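Local coordinates for protein L-lysine 6-monooxygenase involved in desferrioxamine biosynthesis (Erwinia amylovora CFBP1430, PDB 5O8P) that uses FAD and NADPH to N-hydroxylate an amine, probably cadaverine, in the biosynthesis of the siderophore desferrioxamine, at residues B[20-28]-B[107-117]; B[59-69]-B[395-404]. All coordinates share one frame; numbering follows the deposited sequence.

Interaction 1: B[20-28]-B[107-117]; sequences NLGLACLSE and CQWAAERLGNL
L21 carries the apolar half of this contact, and its two methyls do different jobs. With CG anti to the backbone N (chi1 -178°), the end of the side chain is brought up to the second segment although its first bond does not point there: CD2 lies 3.7 Å from CB of C107, while CD1 reaches between A111 and the two leucines that follow the helix, L114 and L117. L21 CD1 is 3.6 Å from L114 CD1, the two side chains passing at a slant, and 3.9 Å from L117 CD1, where they cross at about a right angle. L114 CD1 also touches C25 SG, and the CB of A24 rests against CD2 of L117, 3.8 Å away.

The polar half lies where the chain leaves helix 107-113. N116 donates from ND2 to the carbonyl O of A24 at 3.1 Å, nearly straight at 172° and with the acceptor in the plane of the amide. That carbonyl already takes the helical bond from E28 N; the two donors reach it from opposite faces, so a side chain is added without breaking the helix. E28, its chain extended beyond CG, takes the backbone N-H of G115 on the syn side of OE2, tilted well out of the carboxylate plane, with G115 N 2.9 Å from OE2; its other oxygen, OE1, is bonded to the hydroxyl of Y75. The same carboxylate lies over CD2 of L114, which is 3.5 Å from OE1.

The axes of the two helical pieces are 10.6 Å apart at 47°, wide enough for leucines to fill the gap. Helix 18-27 follows the first strand of the FAD-binding Rossmann-type sheet. Strand 35-38 runs beneath, with F37 touching A24, S27, N116 and L117, while helix 399-410 covers L23 and L26.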
loop_
_atom_site.group_PDB
_atom_site.type_symbol
_atom_site.label_atom_id
_atom_site.label_comp_id
_atom_site.label_asym_id
_atom_site.label_seq_id
_atom_site.Cartn_x
_atom_site.Cartn_y
_atom_site.Cartn_z
ATOM N N ASN B 20 -26.761 -7.690 19.859
ATOM C CA ASN B 20 -27.987 -8.508 19.963
ATOM C C ASN B 20 -28.611 -8.814 18.616
ATOM O O ASN B 20 -29.261 -9.839 18.481
ATOM C CB ASN B 20 -29.038 -7.894 20.884
ATOM C CG ASN B 20 -28.885 -8.313 22.338
ATOM O OD1 ASN B 20 -28.050 -9.132 22.671
ATOM N ND2 ASN B 20 -29.696 -7.740 23.212
ATOM N N LEU B 21 -28.415 -7.958 17.618
ATOM C CA LEU B 21 -28.860 -8.275 16.257
ATOM C C LEU B 21 -28.082 -9.482 15.744
ATOM O O LEU B 21 -28.624 -10.329 15.033
ATOM C CB LEU B 21 -28.675 -7.081 15.317
ATOM C CG LEU B 21 -29.152 -7.280 13.874
ATOM C CD1 LEU B 21 -30.642 -7.591 13.834
ATOM C CD2 LEU B 21 -28.846 -6.064 12.995
ATOM N N GLY B 22 -26.801 -9.556 16.105
ATOM C CA GLY B 22 -25.981 -10.733 15.828
ATOM C C GLY B 22 -26.548 -11.960 16.491
ATOM O O GLY B 22 -26.864 -12.939 15.813
ATOM N N LEU B 23 -26.710 -11.899 17.811
ATOM C CA LEU B 23 -27.317 -13.010 18.566
ATOM C C LEU B 23 -28.624 -13.475 17.929
ATOM O O LEU B 23 -28.891 -14.678 17.854
ATOM C CB LEU B 23 -27.572 -12.620 20.025
ATOM C CG LEU B 23 -27.999 -13.728 20.992
ATOM C CD1 LEU B 23 -27.119 -14.950 20.875
ATOM C CD2 LEU B 23 -27.983 -13.205 22.417
ATOM N N ALA B 24 -29.421 -12.519 17.451
ATOM C CA ALA B 24 -30.696 -12.826 16.819
ATOM C C ALA B 24 -30.537 -13.632 15.542
ATOM O O ALA B 24 -31.265 -14.612 15.351
ATOM C CB ALA B 24 -31.472 -11.553 16.541
ATOM N N CYS B 25 -29.605 -13.237 14.675
ATOM C CA CYS B 25 -29.351 -14.003 13.450
ATOM C C CYS B 25 -28.796 -15.385 13.754
ATOM O O CYS B 25 -29.090 -16.350 13.068
ATOM C CB CYS B 25 -28.357 -13.291 12.548
ATOM S SG CYS B 25 -28.791 -11.621 12.062
ATOM N N LEU B 26 -27.959 -15.469 14.773
ATOM C CA LEU B 26 -27.373 -16.739 15.153
ATOM C C LEU B 26 -28.384 -17.640 15.829
ATOM O O LEU B 26 -28.330 -18.844 15.615
ATOM C CB LEU B 26 -26.133 -16.541 16.029
ATOM C CG LEU B 26 -24.928 -15.935 15.299
ATOM C CD1 LEU B 26 -23.795 -15.647 16.277
ATOM C CD2 LEU B 26 -24.441 -16.847 14.186
ATOM N N SER B 27 -29.304 -17.072 16.623
ATOM C CA SER B 27 -30.306 -17.882 17.357
ATOM C C SER B 27 -31.499 -18.328 16.526
ATOM O O SER B 27 -32.045 -19.381 16.810
ATOM C CB SER B 27 -30.794 -17.181 18.627
ATOM O OG SER B 27 -31.230 -15.871 18.404
ATOM N N GLU B 28 -31.904 -17.555 15.514
ATOM C CA GLU B 28 -33.103 -17.893 14.714
ATOM C C GLU B 28 -33.173 -19.352 14.220
ATOM O O GLU B 28 -34.174 -20.019 14.480
ATOM C CB GLU B 28 -33.305 -16.944 13.525
ATOM C CG GLU B 28 -34.774 -16.810 13.108
ATOM C CD GLU B 28 -35.006 -15.977 11.850
ATOM O OE1 GLU B 28 -34.109 -15.979 10.976
ATOM O OE2 GLU B 28 -36.088 -15.333 11.727
ATOM N N CYS B 107 -27.346 -4.192 8.100
ATOM C CA CYS B 107 -28.003 -4.500 9.375
ATOM C C CYS B 107 -29.519 -4.329 9.296
ATOM O O CYS B 107 -30.258 -5.065 9.934
ATOM C CB CYS B 107 -27.452 -3.639 10.504
ATOM S SG CYS B 107 -25.795 -4.123 11.028
ATOM N N GLN B 108 -29.971 -3.361 8.505
ATOM C CA GLN B 108 -31.402 -3.101 8.334
ATOM C C GLN B 108 -32.039 -4.220 7.543
ATOM O O GLN B 108 -33.084 -4.714 7.915
ATOM C CB GLN B 108 -31.648 -1.752 7.646
ATOM C CG GLN B 108 -31.457 -0.560 8.581
ATOM C CD GLN B 108 -31.500 0.780 7.869
ATOM O OE1 GLN B 108 -31.561 0.853 6.637
ATOM N NE2 GLN B 108 -31.444 1.854 8.643
ATOM N N TRP B 109 -31.395 -4.632 6.462
ATOM C CA TRP B 109 -31.827 -5.804 5.705
ATOM C C TRP B 109 -31.955 -7.054 6.573
ATOM O O TRP B 109 -32.929 -7.788 6.452
ATOM C CB TRP B 109 -30.853 -6.058 4.563
ATOM C CG TRP B 109 -31.052 -7.317 3.845
ATOM C CD1 TRP B 109 -31.883 -7.536 2.805
ATOM C CD2 TRP B 109 -30.384 -8.541 4.098
ATOM N NE1 TRP B 109 -31.783 -8.829 2.379
ATOM C CE2 TRP B 109 -30.863 -9.471 3.156
ATOM C CE3 TRP B 109 -29.411 -8.940 5.021
ATOM C CZ2 TRP B 109 -30.420 -10.782 3.111
ATOM C CZ3 TRP B 109 -28.951 -10.239 4.965
ATOM C CH2 TRP B 109 -29.459 -11.148 4.014
ATOM N N ALA B 110 -30.973 -7.297 7.433
ATOM C CA ALA B 110 -31.024 -8.435 8.339
ATOM C C ALA B 110 -32.189 -8.304 9.321
ATOM O O ALA B 110 -32.964 -9.239 9.500
ATOM C CB ALA B 110 -29.713 -8.581 9.094
ATOM N N ALA B 111 -32.316 -7.138 9.939
ATOM C CA ALA B 111 -33.382 -6.898 10.913
ATOM C C ALA B 111 -34.768 -7.103 10.299
ATOM O O ALA B 111 -35.649 -7.645 10.940
ATOM C CB ALA B 111 -33.267 -5.502 11.499
ATOM N N GLU B 112 -34.935 -6.677 9.055
ATOM C CA GLU B 112 -36.179 -6.879 8.314
ATOM C C GLU B 112 -36.454 -8.385 8.084
ATOM O O GLU B 112 -37.554 -8.858 8.342
ATOM C CB GLU B 112 -36.138 -6.086 6.987
ATOM C CG GLU B 112 -37.477 -5.559 6.484
ATOM C CD GLU B 112 -38.410 -6.643 5.937
ATOM O OE1 GLU B 112 -37.917 -7.668 5.396
ATOM O OE2 GLU B 112 -39.652 -6.463 6.044
ATOM N N ARG B 113 -35.443 -9.136 7.645
ATOM C CA ARG B 113 -35.591 -10.580 7.342
ATOM C C ARG B 113 -35.954 -11.418 8.574
ATOM O O ARG B 113 -36.619 -12.443 8.459
ATOM C CB ARG B 113 -34.303 -11.145 6.722
ATOM C CG ARG B 113 -34.467 -11.861 5.388
ATOM C CD ARG B 113 -33.171 -12.554 4.957
ATOM N NE ARG B 113 -33.075 -13.856 5.630
ATOM C CZ ARG B 113 -32.874 -15.049 5.052
ATOM N NH1 ARG B 113 -32.685 -15.170 3.727
ATOM N NH2 ARG B 113 -32.864 -16.145 5.826
ATOM N N LEU B 114 -35.491 -10.996 9.746
ATOM C CA LEU B 114 -35.684 -11.761 10.970
ATOM C C LEU B 114 -37.124 -11.734 11.456
ATOM O O LEU B 114 -37.873 -10.786 11.203
ATOM C CB LEU B 114 -34.782 -11.236 12.096
ATOM C CG LEU B 114 -33.286 -11.542 11.988
ATOM C CD1 LEU B 114 -32.470 -10.568 12.840
ATOM C CD2 LEU B 114 -33.014 -12.965 12.414
ATOM N N GLY B 115 -37.482 -12.799 12.170
ATOM C CA GLY B 115 -38.765 -12.912 12.842
ATOM C C GLY B 115 -38.738 -12.630 14.340
ATOM O O GLY B 115 -39.763 -12.288 14.916
ATOM N N ASN B 116 -37.578 -12.764 14.975
ATOM C CA ASN B 116 -37.494 -12.723 16.445
ATOM C C ASN B 116 -37.299 -11.334 17.051
ATOM O O ASN B 116 -37.019 -11.231 18.244
ATOM C CB ASN B 116 -36.424 -13.695 16.964
ATOM C CG ASN B 116 -35.089 -13.552 16.264
ATOM O OD1 ASN B 116 -34.896 -12.658 15.435
ATOM N ND2 ASN B 116 -34.150 -14.461 16.582
ATOM N N LEU B 117 -37.471 -10.274 16.261
ATOM C CA LEU B 117 -37.299 -8.900 16.761
ATOM C C LEU B 117 -38.642 -8.234 17.021
ATOM O O LEU B 117 -39.550 -8.408 16.232
ATOM C CB LEU B 117 -36.507 -8.061 15.748
ATOM C CG LEU B 117 -35.180 -8.662 15.282
ATOM C CD1 LEU B 117 -34.483 -7.702 14.328
ATOM C CD2 LEU B 117 -34.305 -9.017 16.487
#

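Interaction 2: B[59-69]-B[395-404]; sequences TPFMADLVTLA and DLGMACYRNS. With FAD (flavin-adenine dinucleotide), chain C.
C400 turns its thiol toward backbone carbonyls: SG lies 3.5 Å from the O of L65 and equally far from the O of V66, with no hydrogen bond crossing between the segments. Its CB meets L68 CB at 3.8 Å and the CB of A69, which also touches S404 OG. That hydroxyl is turned back onto its own helix, bonding to the O of C400.

D64 fastens the turn that follows it. OD1 takes the amide of V66 from above the carboxylate plane, an Asx turn. The same D64 OD1 accepts T67 N on its syn lone pair at 2.7 Å, which completes an Asx motif; OD2 accepts from T67 OG1 and from the amide of L77. Just before D64, A63 sets its methyl on G397, CB to CA 3.6 Å.

At the flavin end, L396 N donates to FAD O2 at 2.8 Å, almost straight at 170°. Its CG, anti to the carbonyl carbon (chi1 -67°), packs against the pyrimidine part of the ring, 3.7 Å from FAD C2. D395 OD1 accepts the amide of G397, an Asx turn that shapes the chain just beside L396. A second subunit reaches segment 59-69, K82 of that chain bonding to the O of L68.

Donation to O2 would probably help stabilise negative charge at the N1–C2=O2 end of reduced flavin, while the rest of the interface relies on close apolar and van der Waals packing.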
loop_
_atom_site.group_PDB
_atom_site.type_symbol
_atom_site.label_atom_id
_atom_site.label_comp_id
_atom_site.label_asym_id
_atom_site.label_seq_id
_atom_site.Cartn_x
_atom_site.Cartn_y
_atom_site.Cartn_z
ATOM N N THR B 59 -12.851 -2.549 10.746
ATOM C CA THR B 59 -12.971 -3.966 11.011
ATOM C C THR B 59 -13.368 -4.638 9.679
ATOM O O THR B 59 -14.292 -4.162 8.987
ATOM C CB THR B 59 -14.003 -4.149 12.159
ATOM O OG1 THR B 59 -13.505 -5.102 13.084
ATOM C CG2 THR B 59 -15.445 -4.519 11.680
ATOM N N PRO B 60 -12.666 -5.715 9.283
ATOM C CA PRO B 60 -12.967 -6.349 7.986
ATOM C C PRO B 60 -14.370 -6.933 7.941
ATOM O O PRO B 60 -14.949 -7.221 9.001
ATOM C CB PRO B 60 -11.944 -7.473 7.894
ATOM C CG PRO B 60 -10.877 -7.093 8.857
ATOM C CD PRO B 60 -11.601 -6.436 9.986
ATOM N N PHE B 61 -14.912 -7.102 6.736
ATOM C CA PHE B 61 -16.326 -7.486 6.588
ATOM C C PHE B 61 -16.718 -8.840 7.181
ATOM O O PHE B 61 -17.881 -9.044 7.462
ATOM C CB PHE B 61 -16.797 -7.397 5.134
ATOM C CG PHE B 61 -16.151 -8.390 4.205
ATOM C CD1 PHE B 61 -16.573 -9.714 4.159
ATOM C CD2 PHE B 61 -15.132 -7.988 3.339
ATOM C CE1 PHE B 61 -15.989 -10.615 3.291
ATOM C CE2 PHE B 61 -14.549 -8.885 2.465
ATOM C CZ PHE B 61 -14.981 -10.197 2.440
ATOM N N MET B 62 -15.775 -9.755 7.370
ATOM C CA MET B 62 -16.038 -11.019 8.071
ATOM C C MET B 62 -16.521 -10.804 9.500
ATOM O O MET B 62 -17.121 -11.695 10.082
ATOM C CB MET B 62 -14.784 -11.911 8.105
ATOM C CG MET B 62 -14.314 -12.393 6.740
ATOM S SD MET B 62 -13.276 -11.178 5.899
ATOM C CE MET B 62 -11.692 -11.474 6.697
ATOM N N ALA B 63 -16.240 -9.644 10.085
ATOM C CA ALA B 63 -16.889 -9.228 11.333
ATOM C C ALA B 63 -18.206 -8.524 10.998
ATOM O O ALA B 63 -18.381 -7.314 11.181
ATOM C CB ALA B 63 -15.979 -8.334 12.158
ATOM N N ASP B 64 -19.116 -9.339 10.488
ATOM C CA ASP B 64 -20.484 -8.977 10.220
ATOM C C ASP B 64 -21.298 -9.612 11.368
ATOM O O ASP B 64 -20.767 -9.791 12.459
ATOM C CB ASP B 64 -20.887 -9.460 8.807
ATOM C CG ASP B 64 -20.818 -10.996 8.632
ATOM O OD1 ASP B 64 -20.619 -11.739 9.614
ATOM O OD2 ASP B 64 -20.962 -11.470 7.487
ATOM N N LEU B 65 -22.559 -9.969 11.143
ATOM C CA LEU B 65 -23.415 -10.412 12.242
ATOM C C LEU B 65 -23.189 -11.875 12.641
ATOM O O LEU B 65 -23.468 -12.261 13.787
ATOM C CB LEU B 65 -24.875 -10.168 11.862
ATOM C CG LEU B 65 -25.232 -8.692 11.619
ATOM C CD1 LEU B 65 -26.503 -8.538 10.796
ATOM C CD2 LEU B 65 -25.367 -7.965 12.951
ATOM N N VAL B 66 -22.642 -12.657 11.706
ATOM C CA VAL B 66 -22.670 -14.127 11.759
ATOM C C VAL B 66 -21.416 -14.888 11.289
ATOM O O VAL B 66 -21.108 -15.944 11.848
ATOM C CB VAL B 66 -23.869 -14.667 10.944
ATOM C CG1 VAL B 66 -25.183 -14.237 11.582
ATOM C CG2 VAL B 66 -23.826 -14.212 9.495
ATOM N N THR B 67 -20.712 -14.379 10.273
ATOM C CA THR B 67 -19.640 -15.120 9.588
ATOM C C THR B 67 -18.566 -15.755 10.504
ATOM O O THR B 67 -18.100 -16.846 10.204
ATOM C CB THR B 67 -18.979 -14.260 8.474
ATOM O OG1 THR B 67 -19.926 -13.961 7.445
ATOM C CG2 THR B 67 -17.845 -14.977 7.801
ATOM N N LEU B 68 -18.173 -15.120 11.607
ATOM C CA LEU B 68 -17.120 -15.709 12.460
ATOM C C LEU B 68 -17.613 -16.873 13.303
ATOM O O LEU B 68 -16.819 -17.586 13.897
ATOM C CB LEU B 68 -16.432 -14.654 13.337
ATOM C CG LEU B 68 -15.613 -13.594 12.566
ATOM C CD1 LEU B 68 -14.976 -12.590 13.503
ATOM C CD2 LEU B 68 -14.562 -14.197 11.655
ATOM N N ALA B 69 -18.925 -17.032 13.388
ATOM C CA ALA B 69 -19.533 -18.211 13.991
ATOM C C ALA B 69 -20.046 -19.189 12.940
ATOM O O ALA B 69 -20.016 -20.396 13.172
ATOM C CB ALA B 69 -20.678 -17.787 14.892
ATOM N N ASP B 395 -15.622 -4.471 20.274
ATOM C CA ASP B 395 -15.192 -4.950 18.957
ATOM C C ASP B 395 -16.318 -5.760 18.310
ATOM O O ASP B 395 -16.764 -6.759 18.876
ATOM C CB ASP B 395 -13.924 -5.823 19.143
ATOM C CG ASP B 395 -13.098 -6.001 17.855
ATOM O OD1 ASP B 395 -13.648 -5.952 16.743
ATOM O OD2 ASP B 395 -11.872 -6.220 17.962
ATOM N N LEU B 396 -16.773 -5.331 17.135
ATOM C CA LEU B 396 -17.666 -6.148 16.298
ATOM C C LEU B 396 -17.025 -7.490 15.935
ATOM O O LEU B 396 -17.730 -8.485 15.744
ATOM C CB LEU B 396 -18.065 -5.412 15.013
ATOM C CG LEU B 396 -18.952 -4.173 15.140
ATOM C CD1 LEU B 396 -19.245 -3.578 13.769
ATOM C CD2 LEU B 396 -20.242 -4.488 15.877
ATOM N N GLY B 397 -15.695 -7.506 15.840
ATOM C CA GLY B 397 -14.913 -8.712 15.589
ATOM C C GLY B 397 -15.014 -9.812 16.621
ATOM O O GLY B 397 -14.744 -10.963 16.292
ATOM N N MET B 398 -15.385 -9.487 17.857
ATOM C CA MET B 398 -15.607 -10.518 18.884
ATOM C C MET B 398 -17.075 -10.673 19.292
ATOM O O MET B 398 -17.381 -11.225 20.353
ATOM C CB MET B 398 -14.700 -10.249 20.085
ATOM C CG MET B 398 -13.230 -10.411 19.734
ATOM S SD MET B 398 -12.760 -12.094 19.245
ATOM C CE MET B 398 -12.597 -12.908 20.851
ATOM N N ALA B 399 -17.972 -10.233 18.406
ATOM C CA ALA B 399 -19.404 -10.306 18.636
ATOM C C ALA B 399 -19.871 -11.735 18.463
ATOM O O ALA B 399 -20.597 -12.252 19.309
ATOM C CB ALA B 399 -20.145 -9.387 17.680
ATOM N N CYS B 400 -19.456 -12.375 17.371
ATOM C CA CYS B 400 -19.765 -13.800 17.155
ATOM C C CYS B 400 -19.154 -14.723 18.218
ATOM O O CYS B 400 -19.801 -15.691 18.606
ATOM C CB CYS B 400 -19.319 -14.266 15.782
ATOM S SG CYS B 400 -20.420 -13.772 14.462
ATOM N N TYR B 401 -17.931 -14.428 18.685
ATOM C CA TYR B 401 -17.344 -15.205 19.778
ATOM C C TYR B 401 -18.284 -15.158 20.989
ATOM O O TYR B 401 -18.728 -16.208 21.474
ATOM C CB TYR B 401 -15.920 -14.733 20.181
ATOM C CG TYR B 401 -15.410 -15.444 21.427
ATOM C CD1 TYR B 401 -14.999 -16.776 21.370
ATOM C CD2 TYR B 401 -15.395 -14.809 22.674
ATOM C CE1 TYR B 401 -14.602 -17.456 22.515
ATOM C CE2 TYR B 401 -14.963 -15.471 23.820
ATOM C CZ TYR B 401 -14.566 -16.804 23.727
ATOM O OH TYR B 401 -14.144 -17.524 24.823
ATOM N N ARG B 402 -18.601 -13.946 21.445
ATOM C CA ARG B 402 -19.427 -13.775 22.647
ATOM C C ARG B 402 -20.826 -14.402 22.460
ATOM O O ARG B 402 -21.286 -15.181 23.305
ATOM C CB ARG B 402 -19.534 -12.291 23.047
ATOM C CG ARG B 402 -20.103 -12.047 24.445
ATOM C CD ARG B 402 -20.216 -10.585 24.841
ATOM N NE ARG B 402 -20.548 -9.732 23.697
ATOM C CZ ARG B 402 -19.874 -8.657 23.288
ATOM N NH1 ARG B 402 -18.830 -8.176 23.962
ATOM N NH2 ARG B 402 -20.293 -8.010 22.205
ATOM N N ASN B 403 -21.462 -14.104 21.332
ATOM C CA ASN B 403 -22.755 -14.702 20.999
ATOM C C ASN B 403 -22.717 -16.237 20.996
ATOM O O ASN B 403 -23.661 -16.891 21.460
ATOM C CB ASN B 403 -23.271 -14.172 19.646
ATOM C CG ASN B 403 -23.759 -12.732 19.722
ATOM O OD1 ASN B 403 -24.327 -12.316 20.726
ATOM N ND2 ASN B 403 -23.543 -11.971 18.656
ATOM N N SER B 404 -21.618 -16.807 20.507
ATOM C CA SER B 404 -21.452 -18.259 20.503
ATOM C C SER B 404 -21.354 -18.882 21.890
ATOM O O SER B 404 -21.807 -20.027 22.056
ATOM C CB SER B 404 -20.244 -18.671 19.667
ATOM O OG SER B 404 -20.502 -18.423 18.304
HETATM P PA FAD C . -26.290 0.096 20.458
HETATM O O1A FAD C . -26.432 0.855 19.152
HETATM O O2A FAD C . -25.970 0.856 21.723
HETATM O O5B FAD C . -27.678 -0.710 20.635
HETATM C C5B FAD C . -28.511 -0.566 21.781
HETATM C C4B FAD C . -29.998 -0.585 21.445
HETATM O O4B FAD C . -30.748 -0.875 22.635
HETATM C C3B FAD C . -30.502 0.761 20.938
HETATM O O3B FAD C . -31.295 0.545 19.763
HETATM C C2B FAD C . -31.285 1.346 22.112
HETATM O O2B FAD C . -32.383 2.181 21.728
HETATM C C1B FAD C . -31.786 0.098 22.813
HETATM N N9A FAD C . -32.197 0.262 24.234
HETATM C C8A FAD C . -31.518 0.826 25.255
HETATM N N7A FAD C . -32.251 0.768 26.402
HETATM C C5A FAD C . -33.420 0.156 26.118
HETATM C C6A FAD C . -34.657 -0.234 26.850
HETATM N N6A FAD C . -34.801 0.026 28.172
HETATM N N1A FAD C . -35.640 -0.865 26.154
HETATM C C2A FAD C . -35.525 -1.136 24.837
HETATM N N3A FAD C . -34.438 -0.803 24.115
HETATM C C4A FAD C . -33.375 -0.174 24.686
HETATM N N1 FAD C . -16.843 -1.014 16.609
HETATM C C2 FAD C . -16.241 -1.779 15.661
HETATM O O2 FAD C . -15.839 -2.918 15.990
HETATM N N3 FAD C . -16.075 -1.355 14.388
HETATM C C4 FAD C . -16.489 -0.141 13.982
HETATM O O4 FAD C . -16.319 0.230 12.805
HETATM C C4X FAD C . -17.156 0.756 14.959
HETATM N N5 FAD C . -17.599 1.985 14.615
HETATM C C5X FAD C . -18.200 2.780 15.531
HETATM C C6 FAD C . -18.634 4.038 15.119
HETATM C C7 FAD C . -19.262 4.911 16.004
HETATM C C7M FAD C . -19.720 6.270 15.535
HETATM C C8 FAD C . -19.471 4.482 17.418
HETATM C C8M FAD C . -20.146 5.406 18.395
HETATM C C9 FAD C . -19.037 3.225 17.842
HETATM C C9A FAD C . -18.402 2.333 16.958
HETATM N N10 FAD C . -17.942 1.029 17.346
HETATM C C10 FAD C . -17.312 0.234 16.347
HETATM C "C1'" FAD C . -18.090 0.468 18.717
HETATM C "C2'" FAD C . -19.358 -0.404 18.871
HETATM O "O2'" FAD C . -19.476 -1.321 17.763
HETATM C "C3'" FAD C . -20.660 0.408 19.008
HETATM O "O3'" FAD C . -20.606 1.250 20.170
HETATM C "C4'" FAD C . -21.917 -0.468 19.100
HETATM O "O4'" FAD C . -23.049 0.272 18.628
HETATM C "C5'" FAD C . -22.204 -0.947 20.520
HETATM O "O5'" FAD C . -23.009 -2.127 20.460
HETATM P P FAD C . -24.458 -2.158 21.140
HETATM O O1P FAD C . -25.083 -3.506 20.844
HETATM O O2P FAD C . -24.199 -1.743 22.561
HETATM O O3P FAD C . -25.139 -1.025 20.189
#

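In the fold
From the N terminus, helix 18-27 comes first, then the 59-69 loop, then helix 100-113 and its exit, and last, far along the chain, the start of helix 399-410. Interaction 1 closes a loop of 78 residues and interaction 2 one of 325. Because 59-69 falls inside the first loop and 395-404 outside it, the two cross instead of nesting. They also touch: C25 packs on V66, A110 on L65, and L23 on N403, with the centres 14 Å apart. The loop 59-69 thus lies against both helices of interaction 1, and the C-terminal helix is joined to the N-terminal FAD-binding region.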